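Local structure of adenosine kinase, putative (Trypanosoma brucei, 3OTX) at residues L18-H23 / D52-P57; F265-E270 / V280-V285. The protein probably transfers a phosphate group from ATP to adenosine and related nucleosides, with magnesium as cofactor, giving AMP in the purine salvage pathway. The protein carries 1 engineered substitution. All coordinates share one frame; numbering follows the deposited sequence.

How the contacts relate
The two contacts lie at opposite ends of the bound AP5, with nearest atoms about 18 Å apart, and they do not touch. Contact 1 belongs to the smaller, five-stranded sheet, where strand 17-23 meets the end of helix 49-54. It is partly buried and apolar, with no hydrogen bond between its segments. Contact 2 belongs to the large sheet, at the edge that ends with strand 279-283. It is a surface contact, built from backbone carbonyls, one valine, two bridging waters and an arginine lying near a threonine methyl. Both reach AP5: contact 1 holds ribose hydroxyls of one nucleoside, contact 2 holds a phosphate and packs on the base and ribose of the other.

Contact 1: L18-H23 / D52-P57. With AP5 (bis(adenosine)-5'-pentaphosphate), chain C.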
ATOM      1  N   LEU A  18      10.201   5.167  -7.724  1.00 12.88           N
ATOM      2  CA  LEU A  18      10.836   4.196  -8.594  1.00 13.99           C
ATOM      3  C   LEU A  18      11.640   3.199  -7.756  1.00 13.58           C
ATOM      4  O   LEU A  18      12.521   3.599  -6.964  1.00 15.08           O
ATOM      5  CB  LEU A  18      11.769   4.919  -9.575  1.00 15.54           C
ATOM      6  CG  LEU A  18      12.200   3.929 -10.681  1.00 22.10           C
ATOM      7  CD1 LEU A  18      11.214   3.957 -11.897  1.00 22.85           C
ATOM      8  CD2 LEU A  18      13.650   4.016 -11.089  1.00 31.44           C
ATOM      9  N   ASP A  19      11.380   1.907  -7.947  1.00 12.95           N
ATOM     10  CA  ASP A  19      12.128   0.905  -7.183  1.00 12.56           C
ATOM     11  C   ASP A  19      13.435   0.552  -7.854  1.00 15.96           C
ATOM     12  O   ASP A  19      13.478   0.244  -9.052  1.00 17.69           O
ATOM     13  CB  ASP A  19      11.312  -0.368  -7.037  1.00 11.13           C
ATOM     14  CG  ASP A  19      10.168  -0.227  -6.053  1.00 14.67           C
ATOM     15  OD1 ASP A  19      10.131   0.763  -5.281  1.00 16.47           O
ATOM     16  OD2 ASP A  19       9.337  -1.150  -6.032  1.00 18.43           O
ATOM     17  N   VAL A  20      14.515   0.593  -7.073  1.00 14.73           N
ATOM     18  CA  VAL A  20      15.864   0.305  -7.546  1.00 17.61           C
ATOM     19  C   VAL A  20      16.246  -0.969  -6.795  1.00 19.11           C
ATOM     20  O   VAL A  20      16.536  -0.928  -5.604  1.00 19.54           O
ATOM     21  CB  VAL A  20      16.812   1.511  -7.291  1.00 18.28           C
ATOM     22  CG1 VAL A  20      18.239   1.260  -7.835  1.00 20.04           C
ATOM     23  CG2 VAL A  20      16.258   2.769  -7.956  1.00 16.79           C
ATOM     24  N   SER A  21      16.198  -2.096  -7.508  1.00 19.75           N
ATOM     25  CA  SER A  21      16.219  -3.419  -6.915  1.00 21.74           C
ATOM     26  C   SER A  21      17.512  -4.120  -7.283  1.00 23.17           C
ATOM     27  O   SER A  21      17.949  -4.072  -8.442  1.00 26.10           O
ATOM     28  CB  SER A  21      15.041  -4.231  -7.479  1.00 27.03           C
ATOM     29  OG  SER A  21      14.847  -5.446  -6.787  1.00 35.95           O
ATOM     30  N   ALA A  22      18.144  -4.737  -6.291  1.00 24.21           N
ATOM     31  CA  ALA A  22      19.321  -5.575  -6.528  1.00 26.81           C
ATOM     32  C   ALA A  22      19.485  -6.604  -5.420  1.00 28.38           C
ATOM     33  O   ALA A  22      19.001  -6.421  -4.292  1.00 27.45           O
ATOM     34  CB  ALA A  22      20.589  -4.723  -6.657  1.00 30.35           C
ATOM     35  N   HIS A  23      20.147  -7.703  -5.759  1.00 29.92           N
ATOM     36  CA  HIS A  23      20.592  -8.655  -4.761  1.00 31.26           C
ATOM     37  C   HIS A  23      21.851  -8.123  -4.100  1.00 30.52           C
ATOM     38  O   HIS A  23      22.814  -7.755  -4.777  1.00 35.93           O
ATOM     39  CB  HIS A  23      20.845 -10.025  -5.397  1.00 30.95           C
ATOM     40  CG  HIS A  23      19.589 -10.705  -5.824  1.00 32.26           C
ATOM     41  ND1 HIS A  23      18.907 -11.580  -5.010  1.00 36.84           N
ATOM     42  CD2 HIS A  23      18.840 -10.571  -6.945  1.00 35.64           C
ATOM     43  CE1 HIS A  23      17.814 -11.991  -5.626  1.00 42.41           C
ATOM     44  NE2 HIS A  23      17.748 -11.392  -6.801  1.00 45.16           N
ATOM     45  N   ASP A  52      25.683   3.087  -4.302  1.00 35.48           N
ATOM     46  CA  ASP A  52      26.259   1.761  -4.061  1.00 34.18           C
ATOM     47  C   ASP A  52      25.444   0.667  -4.783  1.00 33.49           C
ATOM     48  O   ASP A  52      26.002  -0.144  -5.521  1.00 34.09           O
ATOM     49  CB  ASP A  52      26.291   1.528  -2.551  1.00 34.36           C
ATOM     50  CG  ASP A  52      27.240   0.445  -2.127  1.00 44.88           C
ATOM     51  OD1 ASP A  52      27.528  -0.470  -2.919  1.00 50.04           O
ATOM     52  OD2 ASP A  52      27.684   0.504  -0.965  1.00 42.13           O
ATOM     53  N   ILE A  53      24.125   0.672  -4.607  1.00 29.66           N
ATOM     54  CA  ILE A  53      23.259  -0.335  -5.237  1.00 30.16           C
ATOM     55  C   ILE A  53      23.258  -0.205  -6.760  1.00 33.24           C
ATOM     56  O   ILE A  53      23.150  -1.214  -7.467  1.00 36.47           O
ATOM     57  CB  ILE A  53      21.809  -0.286  -4.712  1.00 30.93           C
ATOM     58  CG1 ILE A  53      21.794  -0.270  -3.192  1.00 38.70           C
ATOM     59  CG2 ILE A  53      21.015  -1.486  -5.196  1.00 37.61           C
ATOM     60  CD1 ILE A  53      20.458   0.078  -2.623  1.00 43.28           C
ATOM     61  N   GLU A  54      23.385   1.025  -7.254  1.00 32.48           N
ATOM     62  CA  GLU A  54      23.365   1.300  -8.699  1.00 32.90           C
ATOM     63  C   GLU A  54      24.647   0.850  -9.382  1.00 38.70           C
ATOM     64  O   GLU A  54      24.619   0.476 -10.548  1.00 42.88           O
ATOM     65  CB  GLU A  54      23.113   2.781  -8.975  1.00 31.93           C
ATOM     66  CG  GLU A  54      21.644   3.194  -8.782  1.00 35.07           C
ATOM     67  CD  GLU A  54      21.445   4.700  -8.642  1.00 43.69           C
ATOM     68  OE1 GLU A  54      22.234   5.488  -9.204  1.00 51.02           O
ATOM     69  OE2 GLU A  54      20.489   5.099  -7.954  1.00 41.09           O
ATOM     70  N   LYS A  55      25.756   0.889  -8.643  1.00 38.72           N
ATOM     71  CA  LYS A  55      27.062   0.434  -9.119  1.00 43.39           C
ATOM     72  C   LYS A  55      27.145  -1.090  -9.230  1.00 48.47           C
ATOM     73  O   LYS A  55      28.191  -1.630  -9.583  1.00 53.44           O
ATOM     74  CB  LYS A  55      28.159   0.956  -8.184  1.00 42.09           C
ATOM     75  CG  LYS A  55      29.042   2.049  -8.767  1.00 54.03           C
ATOM     76  CD  LYS A  55      28.434   3.439  -8.715  1.00 52.96           C
ATOM     77  CE  LYS A  55      29.092   4.332  -9.753  1.00 48.04           C
ATOM     78  NZ  LYS A  55      28.914   5.785  -9.493  1.00 46.82           N
ATOM     79  N   MET A  56      26.042  -1.779  -8.948  1.00 50.87           N
ATOM     80  CA  MET A  56      26.032  -3.244  -8.935  1.00 53.57           C
ATOM     81  C   MET A  56      25.644  -3.862 -10.277  1.00 56.55           C
ATOM     82  O   MET A  56      25.124  -3.157 -11.152  1.00 57.24           O
ATOM     83  CB  MET A  56      25.087  -3.749  -7.857  1.00 50.54           C
ATOM     84  CG  MET A  56      25.347  -3.126  -6.516  1.00 51.95           C
ATOM     85  SD  MET A  56      24.566  -4.018  -5.181  1.00 45.42           S
ATOM     86  CE  MET A  56      25.687  -5.412  -5.081  1.00 30.73           C
ATOM     87  N   PRO A  57      25.902  -5.182 -10.446  1.00 56.09           N
ATOM     88  CA  PRO A  57      25.371  -5.897 -11.606  1.00 52.84           C
ATOM     89  C   PRO A  57      23.905  -6.308 -11.425  1.00 47.91           C
ATOM     90  O   PRO A  57      23.456  -6.609 -10.307  1.00 47.55           O
ATOM     91  CB  PRO A  57      26.276  -7.132 -11.707  1.00 55.72           C
ATOM     92  CG  PRO A  57      26.733  -7.375 -10.313  1.00 58.25           C
ATOM     93  CD  PRO A  57      26.868  -6.008  -9.690  1.00 58.04           C
TER
HETATM   94  PA  AP5 C 346       1.858 -11.473   3.377  1.00 14.08           P
HETATM   95  O1A AP5 C 346       3.233 -12.124   3.483  1.00 14.78           O
HETATM   96  O2A AP5 C 346       1.039 -11.546   4.650  1.00 15.80           O
HETATM   97  O3A AP5 C 346       1.917  -9.918   2.964  1.00 14.22           O
HETATM   98  PB  AP5 C 346       3.006  -8.828   3.446  1.00 14.59           P
HETATM   99  O1B AP5 C 346       3.736  -9.250   4.683  1.00 15.34           O
HETATM  100  O2B AP5 C 346       2.303  -7.516   3.472  1.00 16.02           O
HETATM  101  O3B AP5 C 346       3.987  -8.908   2.193  1.00 15.66           O
HETATM  102  PG  AP5 C 346       5.503  -8.480   1.966  1.00 20.12           P
HETATM  103  O1G AP5 C 346       6.026  -9.329   0.849  1.00 28.34           O
HETATM  104  O2G AP5 C 346       6.404  -8.667   3.166  1.00 21.35           O
HETATM  105  O3G AP5 C 346       5.294  -7.025   1.468  1.00 19.99           O
HETATM  106  PD  AP5 C 346       6.371  -5.902   1.027  1.00 19.89           P
HETATM  107  O1D AP5 C 346       7.815  -6.361   1.120  1.00 21.05           O
HETATM  108  O2D AP5 C 346       5.961  -4.659   1.766  1.00 20.75           O
HETATM  109  O3D AP5 C 346       6.051  -5.792  -0.547  1.00 16.42           O
HETATM  110  PE  AP5 C 346       4.922  -4.858  -1.223  1.00 18.91           P
HETATM  111  O1E AP5 C 346       3.682  -4.871  -0.374  1.00 20.09           O
HETATM  112  O2E AP5 C 346       4.780  -5.239  -2.695  1.00 21.15           O
HETATM  113  O5F AP5 C 346       1.120 -12.119   2.108  1.00 13.22           O
HETATM  114  C5F AP5 C 346      -0.122 -11.594   1.639  1.00 13.47           C
HETATM  115  C4F AP5 C 346      -0.845 -12.668   0.864  1.00 11.80           C
HETATM  116  O4F AP5 C 346       0.005 -13.179  -0.173  1.00 15.07           O
HETATM  117  C3F AP5 C 346      -1.190 -13.916   1.673  1.00 14.08           C
HETATM  118  O3F AP5 C 346      -2.429 -13.739   2.314  1.00 15.69           O
HETATM  119  C2F AP5 C 346      -1.162 -15.012   0.648  1.00 17.57           C
HETATM  120  O2F AP5 C 346      -2.371 -15.027  -0.068  1.00 17.61           O
HETATM  121  C1F AP5 C 346      -0.064 -14.545  -0.313  1.00 14.42           C
HETATM  122  N9A AP5 C 346       1.285 -15.091   0.013  1.00 15.43           N
HETATM  123  C8A AP5 C 346       2.369 -14.385   0.545  1.00 13.65           C
HETATM  124  N7A AP5 C 346       3.409 -15.256   0.664  1.00 16.39           N
HETATM  125  C5A AP5 C 346       3.016 -16.470   0.211  1.00 16.49           C
HETATM  126  C6A AP5 C 346       3.655 -17.681   0.061  1.00 22.18           C
HETATM  127  N6A AP5 C 346       4.962 -17.823   0.297  1.00 26.43           N
HETATM  128  N1A AP5 C 346       2.953 -18.740  -0.461  1.00 25.29           N
HETATM  129  C2A AP5 C 346       1.632 -18.621  -0.862  1.00 25.08           C
HETATM  130  N3A AP5 C 346       1.008 -17.400  -0.718  1.00 18.78           N
HETATM  131  C4A AP5 C 346       1.686 -16.348  -0.218  1.00 17.69           C
HETATM  132  O5J AP5 C 346       5.554  -3.365  -1.114  1.00 19.13           O
HETATM  133  C5J AP5 C 346       6.772  -3.068  -1.775  1.00 17.96           C
HETATM  134  C4J AP5 C 346       6.650  -1.607  -2.173  1.00 11.65           C
HETATM  135  O4J AP5 C 346       6.750  -0.757  -1.019  1.00 15.56           O
HETATM  136  C3J AP5 C 346       7.794  -1.115  -3.066  1.00 12.83           C
HETATM  137  O3J AP5 C 346       7.288  -1.005  -4.397  1.00 14.33           O
HETATM  138  C2J AP5 C 346       8.212   0.234  -2.459  1.00 14.02           C
HETATM  139  O2J AP5 C 346       8.341   1.277  -3.419  1.00 14.13           O
HETATM  140  C1J AP5 C 346       7.074   0.518  -1.510  1.00 14.74           C
HETATM  141  N9B AP5 C 346       7.433   1.431  -0.415  1.00 10.32           N
HETATM  142  C8B AP5 C 346       8.433   1.220   0.494  1.00 11.93           C
HETATM  143  N7B AP5 C 346       8.468   2.310   1.303  1.00 14.87           N
HETATM  144  C5B AP5 C 346       7.498   3.192   0.908  1.00  9.35           C
HETATM  145  C6B AP5 C 346       7.093   4.444   1.388  1.00 10.20           C
HETATM  146  N6B AP5 C 346       7.713   5.100   2.382  1.00 11.62           N
HETATM  147  N1B AP5 C 346       6.083   5.053   0.695  1.00 11.27           N
HETATM  148  C2B AP5 C 346       5.392   4.475  -0.344  1.00 11.88           C
HETATM  149  N3B AP5 C 346       5.820   3.262  -0.844  1.00 11.58           N
HETATM  150  C4B AP5 C 346       6.838   2.630  -0.186  1.00  9.40           C
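Ala22 and Ile53 make the closest side-chain packing between strand 17-23 and the end of helix 49-54. Ala22 CB lies 3.6 Å from Ile53 CG2. The branch that touches is the one set anti to the Ile53 backbone N. Val20, two residues earlier on the same strand, also points its CB at the helix. Val20 CG1 meets Glu54 CG at 4.0 Å, and the two side chains cross at a slant. The meeting is mainly through the aliphatic CG of Glu54, less through its carboxylate.

Met56 follows the helix and adds a sulfur and a methyl. Met56 SD sits 4.3 Å from Ala22 CB. The chain then bends at its last torsion (chi3 76°), and Met56 CE comes 3.7 Å from the carbonyl O of His23. No hydrogen bond joins the two segments. Phe28 of helix 26-31 and Ala126 of strand 122-130 also pack on Ile53.

The polar chemistry belongs to Asp19, one residue before Val20 and close to the ligand. Its carboxylate grips a ribose of AP5 with both oxygens. The hydroxyl AP5 O2J donates to Asp19 OD1 at 2.6 Å, and AP5 O3J donates to Asp19 OD2, also at 2.6 Å. This two-point grip fits the role of Asp19 in binding adenosine. Gly65 N holds AP5 as well.

The chemistry is thus divided along one strand of the small sheet, or lid, of this ribokinase-family enzyme. Between the two segments, shape alone holds helix end to strand, whereas the paired hydroxyl bonds fix both the position and the orientation of the ribose.

Contact 2: F265-E270 / V280-V285; sequences FTRDIE and VETVPV. With AP5 (bis(adenosine)-5'-pentaphosphate), chain C.
Val285 packs tightly against the turn that follows strand 262-267. Val285 CG2 lies 3.4 Å from Glu270 O and 3.5 Å from Asp268 O. Val285 CG1, anti to the backbone N (chi1 166°), goes to the ligand instead and lies 3.6 Å from AP5 O2F. One valine thus touches both the turn and the ribose. Ile269 CG2 sits above the plane of the adenine of the same nucleoside, on its N1A-C6A side, 3.3 Å from AP5 N1A.

Residues Arg267 to Glu270 form a type II' beta turn, closed by a backbone bond from Glu270 N to Arg267 O. It is the hairpin turn between antiparallel strands 262-267 and 270-276. Strand 279-283 comes next and forms the edge of the large sheet of this PfkB-family kinase. The end of strand 262-267 and the turn also serve the ADP site. Thr266 OG1 and Asp268 N both donate to AP5 O2A, so two bonds hold one phosphate oxygen. Asp268 OD1 accepts from Ile269 N at 2.8 Å, met from above the carboxylate plane. Asp268 OD2 makes a salt bridge with Arg225, which also makes one with Glu270.

The other side is wetter and looser. No direct hydrogen bond joins the two segments anywhere; here two waters make the link, and both donate to Ile269 O. One accepts from Val285 N, and the other donates to Val285 O at 2.9 Å. Farther along, the Arg267 guanidinium comes near Thr282, with NH2 4.0 Å from CG2 at an oblique approach. Arg267 NE donates to Ser271 O on the middle strand. Ile269 and Glu270 are exposed, and their CB atoms point away from the segment 280-285.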
ATOM      1  N   PHE A 265      -6.070  -8.980   8.411  1.00 13.03           N
ATOM      2  CA  PHE A 265      -4.640  -9.195   8.675  1.00 14.19           C
ATOM      3  C   PHE A 265      -4.187 -10.444   7.927  1.00 13.55           C
ATOM      4  O   PHE A 265      -4.659 -11.561   8.207  1.00 15.28           O
ATOM      5  CB  PHE A 265      -4.354  -9.414  10.174  1.00 15.62           C
ATOM      6  CG  PHE A 265      -4.588  -8.220  11.044  1.00 17.17           C
ATOM      7  CD1 PHE A 265      -4.326  -6.933  10.578  1.00 15.42           C
ATOM      8  CD2 PHE A 265      -5.028  -8.401  12.368  1.00 17.52           C
ATOM      9  CE1 PHE A 265      -4.512  -5.823  11.415  1.00 16.02           C
ATOM     10  CE2 PHE A 265      -5.214  -7.297  13.208  1.00 19.33           C
ATOM     11  CZ  PHE A 265      -4.960  -6.017  12.709  1.00 16.03           C
ATOM     12  N   THR A 266      -3.273 -10.249   6.988  1.00 13.82           N
ATOM     13  CA  THR A 266      -2.730 -11.349   6.210  1.00 12.69           C
ATOM     14  C   THR A 266      -1.594 -12.021   6.974  1.00 16.14           C
ATOM     15  O   THR A 266      -0.931 -11.399   7.824  1.00 16.13           O
ATOM     16  CB  THR A 266      -2.239 -10.902   4.819  1.00 15.38           C
ATOM     17  OG1 THR A 266      -1.200  -9.922   4.974  1.00 13.68           O
ATOM     18  CG2 THR A 266      -3.374 -10.265   4.019  1.00 16.46           C
ATOM     19  N   ARG A 267      -1.383 -13.305   6.647  1.00 16.20           N
ATOM     20  CA  ARG A 267      -0.453 -14.129   7.395  1.00 15.89           C
ATOM     21  C   ARG A 267       0.422 -15.005   6.506  1.00 14.93           C
ATOM     22  O   ARG A 267       0.744 -16.122   6.876  1.00 15.53           O
ATOM     23  CB  ARG A 267      -1.183 -14.962   8.466  1.00 16.00           C
ATOM     24  CG  ARG A 267      -1.860 -14.061   9.536  1.00 15.14           C
ATOM     25  CD  ARG A 267      -2.144 -14.878  10.770  1.00 16.42           C
ATOM     26  NE  ARG A 267      -3.142 -15.882  10.445  1.00 17.83           N
ATOM     27  CZ  ARG A 267      -3.806 -16.564  11.370  1.00 25.74           C
ATOM     28  NH1 ARG A 267      -3.544 -16.357  12.659  1.00 26.96           N
ATOM     29  NH2 ARG A 267      -4.722 -17.456  11.013  1.00 28.24           N
ATOM     30  N   ASP A 268       0.880 -14.438   5.391  1.00 13.44           N
ATOM     31  CA  ASP A 268       1.606 -15.186   4.321  1.00 14.18           C
ATOM     32  C   ASP A 268       0.945 -16.530   3.947  1.00 14.71           C
ATOM     33  O   ASP A 268      -0.163 -16.498   3.384  1.00 16.23           O
ATOM     34  CB  ASP A 268       3.140 -15.312   4.552  1.00 18.51           C
ATOM     35  CG  ASP A 268       3.501 -15.878   5.906  1.00 16.62           C
ATOM     36  OD1 ASP A 268       3.668 -17.106   6.027  1.00 16.13           O
ATOM     37  OD2 ASP A 268       3.588 -15.073   6.862  1.00 22.18           O
ATOM     38  N   ILE A 269       1.540 -17.682   4.304  1.00 13.01           N
ATOM     39  CA  ILE A 269       0.939 -18.989   3.930  1.00 13.28           C
ATOM     40  C   ILE A 269      -0.195 -19.378   4.898  1.00 18.82           C
ATOM     41  O   ILE A 269      -1.005 -20.252   4.597  1.00 17.44           O
ATOM     42  CB  ILE A 269       1.953 -20.111   3.775  1.00 20.31           C
ATOM     43  CG1 ILE A 269       2.681 -20.363   5.068  1.00 18.35           C
ATOM     44  CG2 ILE A 269       2.934 -19.791   2.634  1.00 25.07           C
ATOM     45  CD1 ILE A 269       3.351 -21.741   5.097  1.00 24.26           C
ATOM     46  N   GLU A 270      -0.270 -18.706   6.049  1.00 17.05           N
ATOM     47  CA  GLU A 270      -1.336 -19.026   6.985  1.00 17.32           C
ATOM     48  C   GLU A 270      -2.573 -18.216   6.650  1.00 13.70           C
ATOM     49  O   GLU A 270      -2.532 -17.242   5.899  1.00 15.59           O
ATOM     50  CB  GLU A 270      -0.932 -18.803   8.454  1.00 17.81           C
ATOM     51  CG  GLU A 270       0.105 -19.770   8.938  1.00 19.45           C
ATOM     52  CD  GLU A 270       0.388 -19.580  10.420  1.00 23.57           C
ATOM     53  OE1 GLU A 270       1.013 -18.555  10.770  1.00 33.34           O
ATOM     54  OE2 GLU A 270      -0.027 -20.435  11.221  1.00 22.16           O
ATOM     55  N   VAL A 280     -15.055 -12.913  14.126  1.00 26.01           N
ATOM     56  CA  VAL A 280     -13.774 -13.091  13.473  1.00 24.16           C
ATOM     57  C   VAL A 280     -13.796 -14.408  12.714  1.00 23.56           C
ATOM     58  O   VAL A 280     -14.208 -15.430  13.269  1.00 27.06           O
ATOM     59  CB  VAL A 280     -12.634 -13.120  14.505  1.00 25.86           C
ATOM     60  CG1 VAL A 280     -11.296 -13.299  13.808  1.00 27.57           C
ATOM     61  CG2 VAL A 280     -12.629 -11.839  15.332  1.00 31.45           C
ATOM     62  N   GLU A 281     -13.353 -14.372  11.455  1.00 24.17           N
ATOM     63  CA  GLU A 281     -13.227 -15.572  10.636  1.00 24.99           C
ATOM     64  C   GLU A 281     -11.808 -15.644  10.085  1.00 23.22           C
ATOM     65  O   GLU A 281     -11.047 -14.668  10.115  1.00 20.88           O
ATOM     66  CB  GLU A 281     -14.140 -15.512   9.417  1.00 28.50           C
ATOM     67  CG  GLU A 281     -15.565 -15.091   9.638  1.00 48.47           C
ATOM     68  CD  GLU A 281     -16.177 -14.573   8.350  1.00 54.49           C
ATOM     69  OE1 GLU A 281     -16.022 -15.246   7.303  1.00 49.46           O
ATOM     70  OE2 GLU A 281     -16.799 -13.490   8.382  1.00 57.90           O
ATOM     71  N   THR A 282     -11.456 -16.813   9.571  1.00 23.88           N
ATOM     72  CA  THR A 282     -10.201 -16.958   8.857  1.00 24.27           C
ATOM     73  C   THR A 282     -10.504 -17.406   7.435  1.00 24.13           C
ATOM     74  O   THR A 282     -11.425 -18.192   7.190  1.00 25.87           O
ATOM     75  CB  THR A 282      -9.236 -17.943   9.557  1.00 25.12           C
ATOM     76  OG1 THR A 282      -9.907 -19.169   9.819  1.00 25.33           O
ATOM     77  CG2 THR A 282      -8.739 -17.372  10.891  1.00 25.91           C
ATOM     78  N   VAL A 283      -9.728 -16.865   6.501  1.00 19.76           N
ATOM     79  CA  VAL A 283      -9.853 -17.201   5.100  1.00 19.44           C
ATOM     80  C   VAL A 283      -8.579 -17.924   4.646  1.00 19.99           C
ATOM     81  O   VAL A 283      -7.507 -17.306   4.579  1.00 18.13           O
ATOM     82  CB  VAL A 283     -10.021 -15.922   4.260  1.00 21.29           C
ATOM     83  CG1 VAL A 283     -10.265 -16.252   2.804  1.00 24.43           C
ATOM     84  CG2 VAL A 283     -11.147 -15.045   4.818  1.00 21.64           C
ATOM     85  N   PRO A 284      -8.686 -19.218   4.305  1.00 17.22           N
ATOM     86  CA  PRO A 284      -7.478 -19.990   3.956  1.00 15.40           C
ATOM     87  C   PRO A 284      -6.786 -19.470   2.720  1.00 19.93           C
ATOM     88  O   PRO A 284      -7.422 -18.964   1.787  1.00 20.39           O
ATOM     89  CB  PRO A 284      -7.997 -21.397   3.703  1.00 17.06           C
ATOM     90  CG  PRO A 284      -9.315 -21.468   4.383  1.00 23.59           C
ATOM     91  CD  PRO A 284      -9.867 -20.090   4.476  1.00 17.10           C
ATOM     92  N   VAL A 285      -5.472 -19.582   2.734  1.00 18.79           N
ATOM     93  CA  VAL A 285      -4.673 -19.214   1.572  1.00 16.70           C
ATOM     94  C   VAL A 285      -4.447 -20.507   0.773  1.00 18.85           C
ATOM     95  O   VAL A 285      -3.979 -21.519   1.333  1.00 20.11           O
ATOM     96  CB  VAL A 285      -3.326 -18.611   2.022  1.00 16.80           C
ATOM     97  CG1 VAL A 285      -2.347 -18.531   0.849  1.00 17.92           C
ATOM     98  CG2 VAL A 285      -3.538 -17.254   2.637  1.00 15.96           C
TER
HETATM   99  PA  AP5 C 346       1.858 -11.473   3.377  1.00 14.08           P
HETATM  100  O1A AP5 C 346       3.233 -12.124   3.483  1.00 14.78           O
HETATM  101  O2A AP5 C 346       1.039 -11.546   4.650  1.00 15.80           O
HETATM  102  O3A AP5 C 346       1.917  -9.918   2.964  1.00 14.22           O
HETATM  103  PB  AP5 C 346       3.006  -8.828   3.446  1.00 14.59           P
HETATM  104  O1B AP5 C 346       3.736  -9.250   4.683  1.00 15.34           O
HETATM  105  O2B AP5 C 346       2.303  -7.516   3.472  1.00 16.02           O
HETATM  106  O3B AP5 C 346       3.987  -8.908   2.193  1.00 15.66           O
HETATM  107  PG  AP5 C 346       5.503  -8.480   1.966  1.00 20.12           P
HETATM  108  O1G AP5 C 346       6.026  -9.329   0.849  1.00 28.34           O
HETATM  109  O2G AP5 C 346       6.404  -8.667   3.166  1.00 21.35           O
HETATM  110  O3G AP5 C 346       5.294  -7.025   1.468  1.00 19.99           O
HETATM  111  PD  AP5 C 346       6.371  -5.902   1.027  1.00 19.89           P
HETATM  112  O1D AP5 C 346       7.815  -6.361   1.120  1.00 21.05           O
HETATM  113  O2D AP5 C 346       5.961  -4.659   1.766  1.00 20.75           O
HETATM  114  O3D AP5 C 346       6.051  -5.792  -0.547  1.00 16.42           O
HETATM  115  PE  AP5 C 346       4.922  -4.858  -1.223  1.00 18.91           P
HETATM  116  O1E AP5 C 346       3.682  -4.871  -0.374  1.00 20.09           O
HETATM  117  O2E AP5 C 346       4.780  -5.239  -2.695  1.00 21.15           O
HETATM  118  O5F AP5 C 346       1.120 -12.119   2.108  1.00 13.22           O
HETATM  119  C5F AP5 C 346      -0.122 -11.594   1.639  1.00 13.47           C
HETATM  120  C4F AP5 C 346      -0.845 -12.668   0.864  1.00 11.80           C
HETATM  121  O4F AP5 C 346       0.005 -13.179  -0.173  1.00 15.07           O
HETATM  122  C3F AP5 C 346      -1.190 -13.916   1.673  1.00 14.08           C
HETATM  123  O3F AP5 C 346      -2.429 -13.739   2.314  1.00 15.69           O
HETATM  124  C2F AP5 C 346      -1.162 -15.012   0.648  1.00 17.57           C
HETATM  125  O2F AP5 C 346      -2.371 -15.027  -0.068  1.00 17.61           O
HETATM  126  C1F AP5 C 346      -0.064 -14.545  -0.313  1.00 14.42           C
HETATM  127  N9A AP5 C 346       1.285 -15.091   0.013  1.00 15.43           N
HETATM  128  C8A AP5 C 346       2.369 -14.385   0.545  1.00 13.65           C
HETATM  129  N7A AP5 C 346       3.409 -15.256   0.664  1.00 16.39           N
HETATM  130  C5A AP5 C 346       3.016 -16.470   0.211  1.00 16.49           C
HETATM  131  C6A AP5 C 346       3.655 -17.681   0.061  1.00 22.18           C
HETATM  132  N6A AP5 C 346       4.962 -17.823   0.297  1.00 26.43           N
HETATM  133  N1A AP5 C 346       2.953 -18.740  -0.461  1.00 25.29           N
HETATM  134  C2A AP5 C 346       1.632 -18.621  -0.862  1.00 25.08           C
HETATM  135  N3A AP5 C 346       1.008 -17.400  -0.718  1.00 18.78           N
HETATM  136  C4A AP5 C 346       1.686 -16.348  -0.218  1.00 17.69           C
HETATM  137  O5J AP5 C 346       5.554  -3.365  -1.114  1.00 19.13           O
HETATM  138  C5J AP5 C 346       6.772  -3.068  -1.775  1.00 17.96           C
HETATM  139  C4J AP5 C 346       6.650  -1.607  -2.173  1.00 11.65           C
HETATM  140  O4J AP5 C 346       6.750  -0.757  -1.019  1.00 15.56           O
HETATM  141  C3J AP5 C 346       7.794  -1.115  -3.066  1.00 12.83           C
HETATM  142  O3J AP5 C 346       7.288  -1.005  -4.397  1.00 14.33           O
HETATM  143  C2J AP5 C 346       8.212   0.234  -2.459  1.00 14.02           C
HETATM  144  O2J AP5 C 346       8.341   1.277  -3.419  1.00 14.13           O
HETATM  145  C1J AP5 C 346       7.074   0.518  -1.510  1.00 14.74           C
HETATM  146  N9B AP5 C 346       7.433   1.431  -0.415  1.00 10.32           N
HETATM  147  C8B AP5 C 346       8.433   1.220   0.494  1.00 11.93           C
HETATM  148  N7B AP5 C 346       8.468   2.310   1.303  1.00 14.87           N
HETATM  149  C5B AP5 C 346       7.498   3.192   0.908  1.00  9.35           C
HETATM  150  C6B AP5 C 346       7.093   4.444   1.388  1.00 10.20           C
HETATM  151  N6B AP5 C 346       7.713   5.100   2.382  1.00 11.62           N
HETATM  152  N1B AP5 C 346       6.083   5.053   0.695  1.00 11.27           N
HETATM  153  C2B AP5 C 346       5.392   4.475  -0.344  1.00 11.88           C
HETATM  154  N3B AP5 C 346       5.820   3.262  -0.844  1.00 11.58           N
HETATM  155  C4B AP5 C 346       6.838   2.630  -0.186  1.00  9.40           C
HETATM  156  O   HOH W   1      -3.838 -20.609   4.798  1.00  7.71           O
HETATM  157  O   HOH W   2      -1.281 -21.660   2.268  1.00  8.60           O